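Local coordinates for protein deseasin MCP-01 (Pseudoalteromonas sp., PDB 3VV3) that degrades collagen as a serine protease of the subtilisin family, cutting peptide bonds with a catalytic domain that binds calcium, at residues V168-W173 with H275-A280; V44-I49 with G111-S116; N221-A226 with L298-G303. One frame throughout, in Å; residues are numbered along the deposited sequence.

Contact 1 (V168-W173 with H275-A280)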
loop_
_atom_site.group_PDB
_atom_site.type_symbol
_atom_site.label_atom_id
_atom_site.label_comp_id
_atom_site.label_asym_id
_atom_site.label_seq_id
_atom_site.Cartn_x
_atom_site.Cartn_y
_atom_site.Cartn_z
ATOM N N VAL A 168 -22.213 -8.361 -6.449
ATOM C CA VAL A 168 -21.194 -7.318 -6.310
ATOM C C VAL A 168 -19.844 -7.940 -6.002
ATOM O O VAL A 168 -19.732 -8.773 -5.100
ATOM C CB VAL A 168 -21.527 -6.317 -5.178
ATOM C CG1 VAL A 168 -20.418 -5.253 -5.079
ATOM C CG2 VAL A 168 -22.892 -5.658 -5.401
ATOM N N LEU A 169 -18.827 -7.548 -6.767
ATOM C CA LEU A 169 -17.454 -7.955 -6.496
ATOM C C LEU A 169 -16.605 -6.733 -6.201
ATOM O O LEU A 169 -16.662 -5.729 -6.923
ATOM C CB LEU A 169 -16.850 -8.700 -7.687
ATOM C CG LEU A 169 -17.500 -10.037 -8.001
ATOM C CD1 LEU A 169 -16.878 -10.613 -9.270
ATOM C CD2 LEU A 169 -17.326 -10.975 -6.806
ATOM N N ASN A 170 -15.819 -6.830 -5.136
ATOM C CA ASN A 170 -14.873 -5.785 -4.786
ATOM C C ASN A 170 -13.472 -6.162 -5.251
ATOM O O ASN A 170 -12.932 -7.207 -4.858
ATOM C CB ASN A 170 -14.874 -5.563 -3.278
ATOM C CG ASN A 170 -13.978 -4.423 -2.870
ATOM O OD1 ASN A 170 -12.767 -4.589 -2.698
ATOM N ND2 ASN A 170 -14.560 -3.253 -2.737
ATOM N N ASN A 171 -12.885 -5.314 -6.090
ATOM C CA ASN A 171 -11.562 -5.573 -6.641
ATOM C C ASN A 171 -10.595 -4.440 -6.352
ATOM O O ASN A 171 -10.357 -3.579 -7.207
ATOM C CB ASN A 171 -11.668 -5.834 -8.144
ATOM C CG ASN A 171 -12.612 -6.975 -8.455
ATOM O OD1 ASN A 171 -13.809 -6.768 -8.695
ATOM N ND2 ASN A 171 -12.092 -8.189 -8.411
ATOM N N SER A 172 -10.073 -4.440 -5.128
ATOM C CA SER A 172 -9.120 -3.427 -4.667
ATOM C C SER A 172 -7.703 -3.864 -4.989
ATOM O O SER A 172 -6.881 -4.091 -4.092
ATOM C CB SER A 172 -9.272 -3.201 -3.164
ATOM O OG SER A 172 -10.516 -2.580 -2.871
ATOM N N TRP A 173 -7.437 -4.007 -6.281
ATOM C CA TRP A 173 -6.152 -4.475 -6.770
ATOM C C TRP A 173 -5.985 -4.025 -8.207
ATOM O O TRP A 173 -6.953 -3.644 -8.862
ATOM C CB TRP A 173 -6.030 -6.007 -6.676
ATOM C CG TRP A 173 -7.148 -6.798 -7.340
ATOM C CD1 TRP A 173 -8.320 -7.204 -6.761
ATOM C CD2 TRP A 173 -7.176 -7.298 -8.687
ATOM N NE1 TRP A 173 -9.078 -7.910 -7.667
ATOM C CE2 TRP A 173 -8.398 -7.983 -8.854
ATOM C CE3 TRP A 173 -6.292 -7.227 -9.768
ATOM C CZ2 TRP A 173 -8.762 -8.585 -10.059
ATOM C CZ3 TRP A 173 -6.653 -7.836 -10.965
ATOM C CH2 TRP A 173 -7.876 -8.498 -11.098
ATOM N N HIS A 275 -16.185 1.316 -0.333
ATOM C CA HIS A 275 -17.331 2.180 -0.041
ATOM C C HIS A 275 -18.382 1.992 -1.134
ATOM O O HIS A 275 -19.586 1.898 -0.856
ATOM C CB HIS A 275 -16.931 3.658 0.065
ATOM C CG HIS A 275 -16.150 3.985 1.301
ATOM N ND1 HIS A 275 -16.743 4.399 2.478
ATOM C CD2 HIS A 275 -14.819 3.941 1.546
ATOM C CE1 HIS A 275 -15.809 4.601 3.390
ATOM N NE2 HIS A 275 -14.631 4.332 2.846
ATOM N N VAL A 276 -17.913 1.928 -2.382
ATOM C CA VAL A 276 -18.807 1.754 -3.524
ATOM C C VAL A 276 -19.408 0.345 -3.583
ATOM O O VAL A 276 -20.620 0.187 -3.803
ATOM C CB VAL A 276 -18.111 2.102 -4.862
ATOM C CG1 VAL A 276 -19.053 1.833 -6.036
ATOM C CG2 VAL A 276 -17.663 3.563 -4.856
ATOM N N ALA A 277 -18.584 -0.678 -3.372
ATOM C CA ALA A 277 -19.109 -2.039 -3.331
ATOM C C ALA A 277 -20.120 -2.172 -2.194
ATOM O O ALA A 277 -21.188 -2.782 -2.353
ATOM C CB ALA A 277 -17.983 -3.062 -3.170
ATOM N N GLY A 278 -19.792 -1.594 -1.046
ATOM C CA GLY A 278 -20.711 -1.578 0.083
ATOM C C GLY A 278 -22.002 -0.861 -0.261
ATOM O O GLY A 278 -23.094 -1.347 0.055
ATOM N N ALA A 279 -21.893 0.299 -0.906
ATOM C CA ALA A 279 -23.085 1.035 -1.307
ATOM C C ALA A 279 -23.938 0.229 -2.293
ATOM O O ALA A 279 -25.166 0.240 -2.207
ATOM C CB ALA A 279 -22.722 2.398 -1.887
ATOM N N ALA A 280 -23.287 -0.473 -3.219
ATOM C CA ALA A 280 -24.012 -1.303 -4.174
ATOM C C ALA A 280 -24.807 -2.367 -3.431
ATOM O O ALA A 280 -25.986 -2.593 -3.731
ATOM C CB ALA A 280 -23.056 -1.951 -5.185
#
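A280 N donates to V276 O at 2.8 Å, an ordinary helix bond in the turn that sets the methyl groups of A277 and A280 against strand 168-171. V168 reaches both alanines, one methyl to each. V168 CG1 lies 3.8 Å from A277 CB. V168 CG2 lies 3.7 Å from A280 CB. With CG1 anti to the backbone N (chi1 180°), both arms of the fork face the helix.

N170 reaches the same helix with its amide nitrogen: N170 ND2 stops 3.5 Å from A277 CB. That methyl is therefore held between the amide and V168 CG1, which approach it from well-separated directions. The meeting of amide and methyl is plain van der Waals contact. The strand and helix segments run nearly antiparallel, at 174°. Their axes come within 8.3 Å, and the small alanine side chains suit so close an approach.

This is the middle of the subtilase alpha/beta domain. Strand 166-171 is the central strand of the parallel sheet, and helix 269-284 runs antiparallel to it against one face of the sheet. The helix carries S270 near its start, probably the catalytic serine. The TPH segment that follows belongs to the family's serine signature.

Just past the strand, S172 OG sits 3.0 Å from N170 OD1. S172 OG also lies by S270 O. The N170 side chain also packs on T273 and P274, close to the probable triad without touching it.

Contact 2 (V44-I49 with G111-S116)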
loop_
_atom_site.group_PDB
_atom_site.type_symbol
_atom_site.label_atom_id
_atom_site.label_comp_id
_atom_site.label_asym_id
_atom_site.label_seq_id
_atom_site.Cartn_x
_atom_site.Cartn_y
_atom_site.Cartn_z
ATOM N N VAL A 44 -27.846 -10.351 1.087
ATOM C CA VAL A 44 -27.041 -9.778 0.008
ATOM C C VAL A 44 -25.597 -10.236 0.171
ATOM O O VAL A 44 -25.013 -10.072 1.234
ATOM C CB VAL A 44 -27.098 -8.231 0.028
ATOM C CG1 VAL A 44 -26.159 -7.639 -1.028
ATOM C CG2 VAL A 44 -28.518 -7.746 -0.203
ATOM N N VAL A 45 -25.025 -10.817 -0.879
ATOM C CA VAL A 45 -23.692 -11.387 -0.778
ATOM C C VAL A 45 -22.713 -10.568 -1.607
ATOM O O VAL A 45 -22.982 -10.249 -2.757
ATOM C CB VAL A 45 -23.682 -12.858 -1.246
ATOM C CG1 VAL A 45 -22.318 -13.479 -1.000
ATOM C CG2 VAL A 45 -24.775 -13.641 -0.522
ATOM N N VAL A 46 -21.587 -10.209 -1.000
ATOM C CA VAL A 46 -20.550 -9.464 -1.701
ATOM C C VAL A 46 -19.264 -10.280 -1.711
ATOM O O VAL A 46 -18.837 -10.785 -0.677
ATOM C CB VAL A 46 -20.263 -8.114 -1.013
ATOM C CG1 VAL A 46 -19.166 -7.362 -1.761
ATOM C CG2 VAL A 46 -21.523 -7.262 -0.953
ATOM N N GLY A 47 -18.638 -10.402 -2.875
ATOM C CA GLY A 47 -17.379 -11.118 -2.970
ATOM C C GLY A 47 -16.200 -10.168 -2.885
ATOM O O GLY A 47 -16.200 -9.117 -3.528
ATOM N N VAL A 48 -15.202 -10.533 -2.082
ATOM C CA VAL A 48 -13.979 -9.734 -1.974
ATOM C C VAL A 48 -12.817 -10.548 -2.529
ATOM O O VAL A 48 -12.474 -11.601 -1.989
ATOM C CB VAL A 48 -13.689 -9.318 -0.514
ATOM C CG1 VAL A 48 -12.325 -8.627 -0.408
ATOM C CG2 VAL A 48 -14.805 -8.430 0.016
ATOM N N ILE A 49 -12.240 -10.063 -3.629
ATOM C CA ILE A 49 -11.120 -10.727 -4.291
ATOM C C ILE A 49 -9.840 -9.974 -3.929
ATOM O O ILE A 49 -9.624 -8.836 -4.367
ATOM C CB ILE A 49 -11.350 -10.768 -5.816
ATOM C CG1 ILE A 49 -12.649 -11.540 -6.116
ATOM C CG2 ILE A 49 -10.131 -11.381 -6.535
ATOM C CD1 ILE A 49 -13.068 -11.578 -7.617
ATOM N N GLY A 111 -14.097 -4.782 6.026
ATOM C CA GLY A 111 -14.664 -3.974 7.102
ATOM C C GLY A 111 -15.349 -2.709 6.606
ATOM O O GLY A 111 -16.331 -2.248 7.181
ATOM N N THR A 112 -14.839 -2.142 5.521
ATOM C CA THR A 112 -15.471 -0.963 4.936
ATOM C C THR A 112 -16.814 -1.320 4.290
ATOM O O THR A 112 -17.794 -0.588 4.402
ATOM C CB THR A 112 -14.519 -0.286 3.933
ATOM O OG1 THR A 112 -13.374 0.201 4.646
ATOM C CG2 THR A 112 -15.205 0.880 3.190
ATOM N N ILE A 113 -16.852 -2.467 3.627
ATOM C CA ILE A 113 -18.089 -2.982 3.063
ATOM C C ILE A 113 -19.099 -3.337 4.154
ATOM O O ILE A 113 -20.282 -3.003 4.043
ATOM C CB ILE A 113 -17.812 -4.248 2.219
ATOM C CG1 ILE A 113 -17.072 -3.873 0.928
ATOM C CG2 ILE A 113 -19.117 -4.988 1.896
ATOM C CD1 ILE A 113 -16.423 -5.073 0.252
ATOM N N GLY A 114 -18.631 -4.002 5.207
ATOM C CA GLY A 114 -19.556 -4.624 6.141
ATOM C C GLY A 114 -19.084 -5.032 7.528
ATOM O O GLY A 114 -19.509 -6.071 8.039
ATOM N N ALA A 115 -18.243 -4.223 8.174
ATOM C CA ALA A 115 -18.011 -4.436 9.601
ATOM C C ALA A 115 -19.364 -4.376 10.329
ATOM O O ALA A 115 -20.191 -3.525 10.027
ATOM C CB ALA A 115 -17.049 -3.392 10.171
ATOM N N SER A 116 -19.576 -5.278 11.283
ATOM C CA SER A 116 -20.857 -5.364 11.992
ATOM C C SER A 116 -21.214 -4.029 12.629
ATOM O O SER A 116 -20.389 -3.418 13.297
ATOM C CB SER A 116 -20.807 -6.456 13.069
ATOM O OG SER A 116 -20.650 -7.741 12.497
#
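I113 and two valines of the strand make up the first shell. The end of the isoleucine, CD1, does all the touching from its side. I113 CD1 lies 3.7 Å from V48 CG2 and 4.1 Å from V46 CG1. The touching branches of V46 and V48 lean toward each other, and CD1 sits against both. G47, between them, shows this face no side chain.

The isoleucine is nearly extended beyond CB (chi2 164°), which holds CD1 out toward the sheet. The two backbones can thus stay well apart: V46 CA and I113 CA, the nearest pair, are 8.4 Å from each other. V46 and V48 share one rotamer, yet they offer different branches to the methyl.

The next shell fixes both sides. V46 also packs on A281 of helix 269-284 and on V168 of the next strand, while I113 leans on P274 and N170. On the helix, A115 N bonds to G111 O at 2.9 Å and closes the turn that carries I113. The carbonyl of I113 accepts from N127 ND2, and that of G114 from N63 ND2.

The probable catalytic site adjoins the contact. Strand 45-50 ends at D50 and helix 105-114 begins at H105, the likely Asp and His of a subtilisin-type triad. The contact joins these two elements next to that site, and V48 touches the probable triad.

Only methyl groups meet between the segments, and all three residues are buried. The grip therefore rests on shape and exclusion of water, with no directional bond to set the angle between strand and helix.

Contact 3 (N221-A226 with L298-G303)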
loop_
_atom_site.group_PDB
_atom_site.type_symbol
_atom_site.label_atom_id
_atom_site.label_comp_id
_atom_site.label_asym_id
_atom_site.label_seq_id
_atom_site.Cartn_x
_atom_site.Cartn_y
_atom_site.Cartn_z
ATOM N N ASN A 221 -19.995 -3.752 -17.050
ATOM C CA ASN A 221 -20.261 -3.975 -15.624
ATOM C C ASN A 221 -19.084 -3.588 -14.726
ATOM O O ASN A 221 -19.141 -3.757 -13.509
ATOM C CB ASN A 221 -20.661 -5.428 -15.353
ATOM C CG ASN A 221 -19.550 -6.401 -15.680
ATOM O OD1 ASN A 221 -18.808 -6.207 -16.646
ATOM N ND2 ASN A 221 -19.428 -7.456 -14.881
ATOM N N VAL A 222 -18.015 -3.076 -15.323
ATOM C CA VAL A 222 -16.893 -2.574 -14.533
ATOM C C VAL A 222 -17.200 -1.160 -14.046
ATOM O O VAL A 222 -17.551 -0.288 -14.842
ATOM C CB VAL A 222 -15.576 -2.574 -15.352
ATOM C CG1 VAL A 222 -14.472 -1.814 -14.624
ATOM C CG2 VAL A 222 -15.138 -4.013 -15.667
ATOM N N LEU A 223 -17.085 -0.941 -12.739
ATOM C CA LEU A 223 -17.306 0.376 -12.161
ATOM C C LEU A 223 -15.993 0.803 -11.506
ATOM O O LEU A 223 -15.569 0.214 -10.521
ATOM C CB LEU A 223 -18.464 0.326 -11.159
ATOM C CG LEU A 223 -18.766 1.564 -10.303
ATOM C CD1 LEU A 223 -18.926 2.813 -11.159
ATOM C CD2 LEU A 223 -20.004 1.330 -9.449
ATOM N N SER A 224 -15.338 1.804 -12.096
ATOM C CA SER A 224 -13.967 2.181 -11.742
ATOM C C SER A 224 -13.969 3.382 -10.826
ATOM O O SER A 224 -14.578 4.408 -11.145
ATOM C CB SER A 224 -13.140 2.524 -12.995
ATOM O OG SER A 224 -13.018 1.404 -13.840
ATOM N N ILE A 225 -13.254 3.272 -9.711
ATOM C CA ILE A 225 -13.413 4.232 -8.619
ATOM C C ILE A 225 -12.138 5.013 -8.282
ATOM O O ILE A 225 -11.099 4.423 -8.000
ATOM C CB ILE A 225 -13.927 3.509 -7.356
ATOM C CG1 ILE A 225 -15.240 2.768 -7.670
ATOM C CG2 ILE A 225 -14.089 4.487 -6.203
ATOM C CD1 ILE A 225 -16.302 3.651 -8.296
ATOM N N ALA A 226 -12.232 6.343 -8.322
ATOM C CA ALA A 226 -11.157 7.214 -7.846
ATOM C C ALA A 226 -11.374 7.485 -6.367
ATOM O O ALA A 226 -12.480 7.287 -5.842
ATOM C CB ALA A 226 -11.135 8.531 -8.639
ATOM N N LEU A 298 -26.943 4.204 -11.369
ATOM C CA LEU A 298 -27.569 4.803 -10.200
ATOM C C LEU A 298 -26.521 5.286 -9.194
ATOM O O LEU A 298 -26.626 6.383 -8.642
ATOM C CB LEU A 298 -28.523 3.808 -9.537
ATOM C CG LEU A 298 -29.242 4.297 -8.283
ATOM C CD1 LEU A 298 -30.684 3.805 -8.292
ATOM C CD2 LEU A 298 -28.522 3.829 -7.042
ATOM N N LEU A 299 -25.511 4.459 -8.950
ATOM C CA LEU A 299 -24.426 4.850 -8.053
ATOM C C LEU A 299 -23.728 6.101 -8.573
ATOM O O LEU A 299 -23.404 7.019 -7.807
ATOM C CB LEU A 299 -23.441 3.687 -7.871
ATOM C CG LEU A 299 -24.027 2.519 -7.067
ATOM C CD1 LEU A 299 -23.200 1.231 -7.257
ATOM C CD2 LEU A 299 -24.140 2.889 -5.592
ATOM N N MET A 300 -23.507 6.146 -9.883
ATOM C CA MET A 300 -22.875 7.302 -10.514
ATOM C C MET A 300 -23.752 8.556 -10.448
ATOM O O MET A 300 -23.303 9.622 -10.032
ATOM C CB MET A 300 -22.518 6.975 -11.964
ATOM C CG MET A 300 -21.387 5.944 -12.072
ATOM S SD MET A 300 -21.159 5.270 -13.726
ATOM C CE MET A 300 -20.591 6.709 -14.641
ATOM N N SER A 301 -25.013 8.420 -10.840
ATOM C CA SER A 301 -25.869 9.593 -10.993
ATOM C C SER A 301 -26.342 10.145 -9.657
ATOM O O SER A 301 -26.620 11.337 -9.545
ATOM C CB SER A 301 -27.067 9.275 -11.900
ATOM O OG SER A 301 -27.918 8.311 -11.304
ATOM N N SER A 302 -26.434 9.289 -8.643
ATOM C CA SER A 302 -26.937 9.717 -7.336
ATOM C C SER A 302 -25.880 10.395 -6.471
ATOM O O SER A 302 -26.201 10.940 -5.416
ATOM C CB SER A 302 -27.553 8.548 -6.564
ATOM O OG SER A 302 -26.564 7.615 -6.160
ATOM N N GLY A 303 -24.621 10.343 -6.904
ATOM C CA GLY A 303 -23.540 10.935 -6.136
ATOM C C GLY A 303 -23.625 12.451 -6.125
ATOM O O GLY A 303 -24.328 13.032 -6.946
#
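L223 points from its strand at helix 292-301 and overlaps two side chains with its two methyls. L223 CD2 meets L299 CD1 at 3.9 Å, the two leucines lying roughly at right angles. L223 CD1 lies alongside M300 instead, 4.1 Å from M300 CG and 4.2 Å from M300 SD. The leucine carries its CG anti to the backbone N (chi1 173°), and the fork at its end then splits between the neighbouring helix residues. M300 is stretched as far as SD and bends at chi3 (67°), which swings its CE out of line with the rest of the chain. M300 passes L223 in the opposite sense, so the pair lies side by side.

L298 O takes two donors from one residue. S302 OG reaches it at 2.8 Å and S302 N at 2.9 Å, from opposite faces of the carbonyl plane. The hydroxyl comes in at a C=O...O angle of 143°. S302 and L298 also touch helix 321-327.

K296 NZ, from the same helix, donates to V222 O and ties helix to strand. On the strand, S224 N donates to D246 OD2. L223 also packs on V276 and L299 on A280, which joins the contact to helix 269-284.

Strand 222-228 is next to the outermost strand 247-250 of the sheet, and helix 292-301 packs on it through L299 and M300. Helices packed on a central parallel sheet are the architecture of the subtilase alpha/beta domain, and this contact sits one strand in from its edge.

In the fold
All three contacts place a helix on the same parallel sheet, and all are buried. Contact 1 lies nearest the centre of the chain and contact 3 farthest out, where M300 is partly exposed. Contacts 1 and 2 use neighbouring strands, bonded through G47: N170 N to G47 O is 2.8 Å. Contacts 1 and 3 meet through consecutive helices, with V276 CG1 3.6 Å from L223 CD2. Contacts 2 and 3 do not touch; their centres are about 17 Å apart. Small alanines and an amide serve the close packing of contact 1. Contact 2 is purely branched aliphatic, while contact 3 uses longer side chains and includes sulfur.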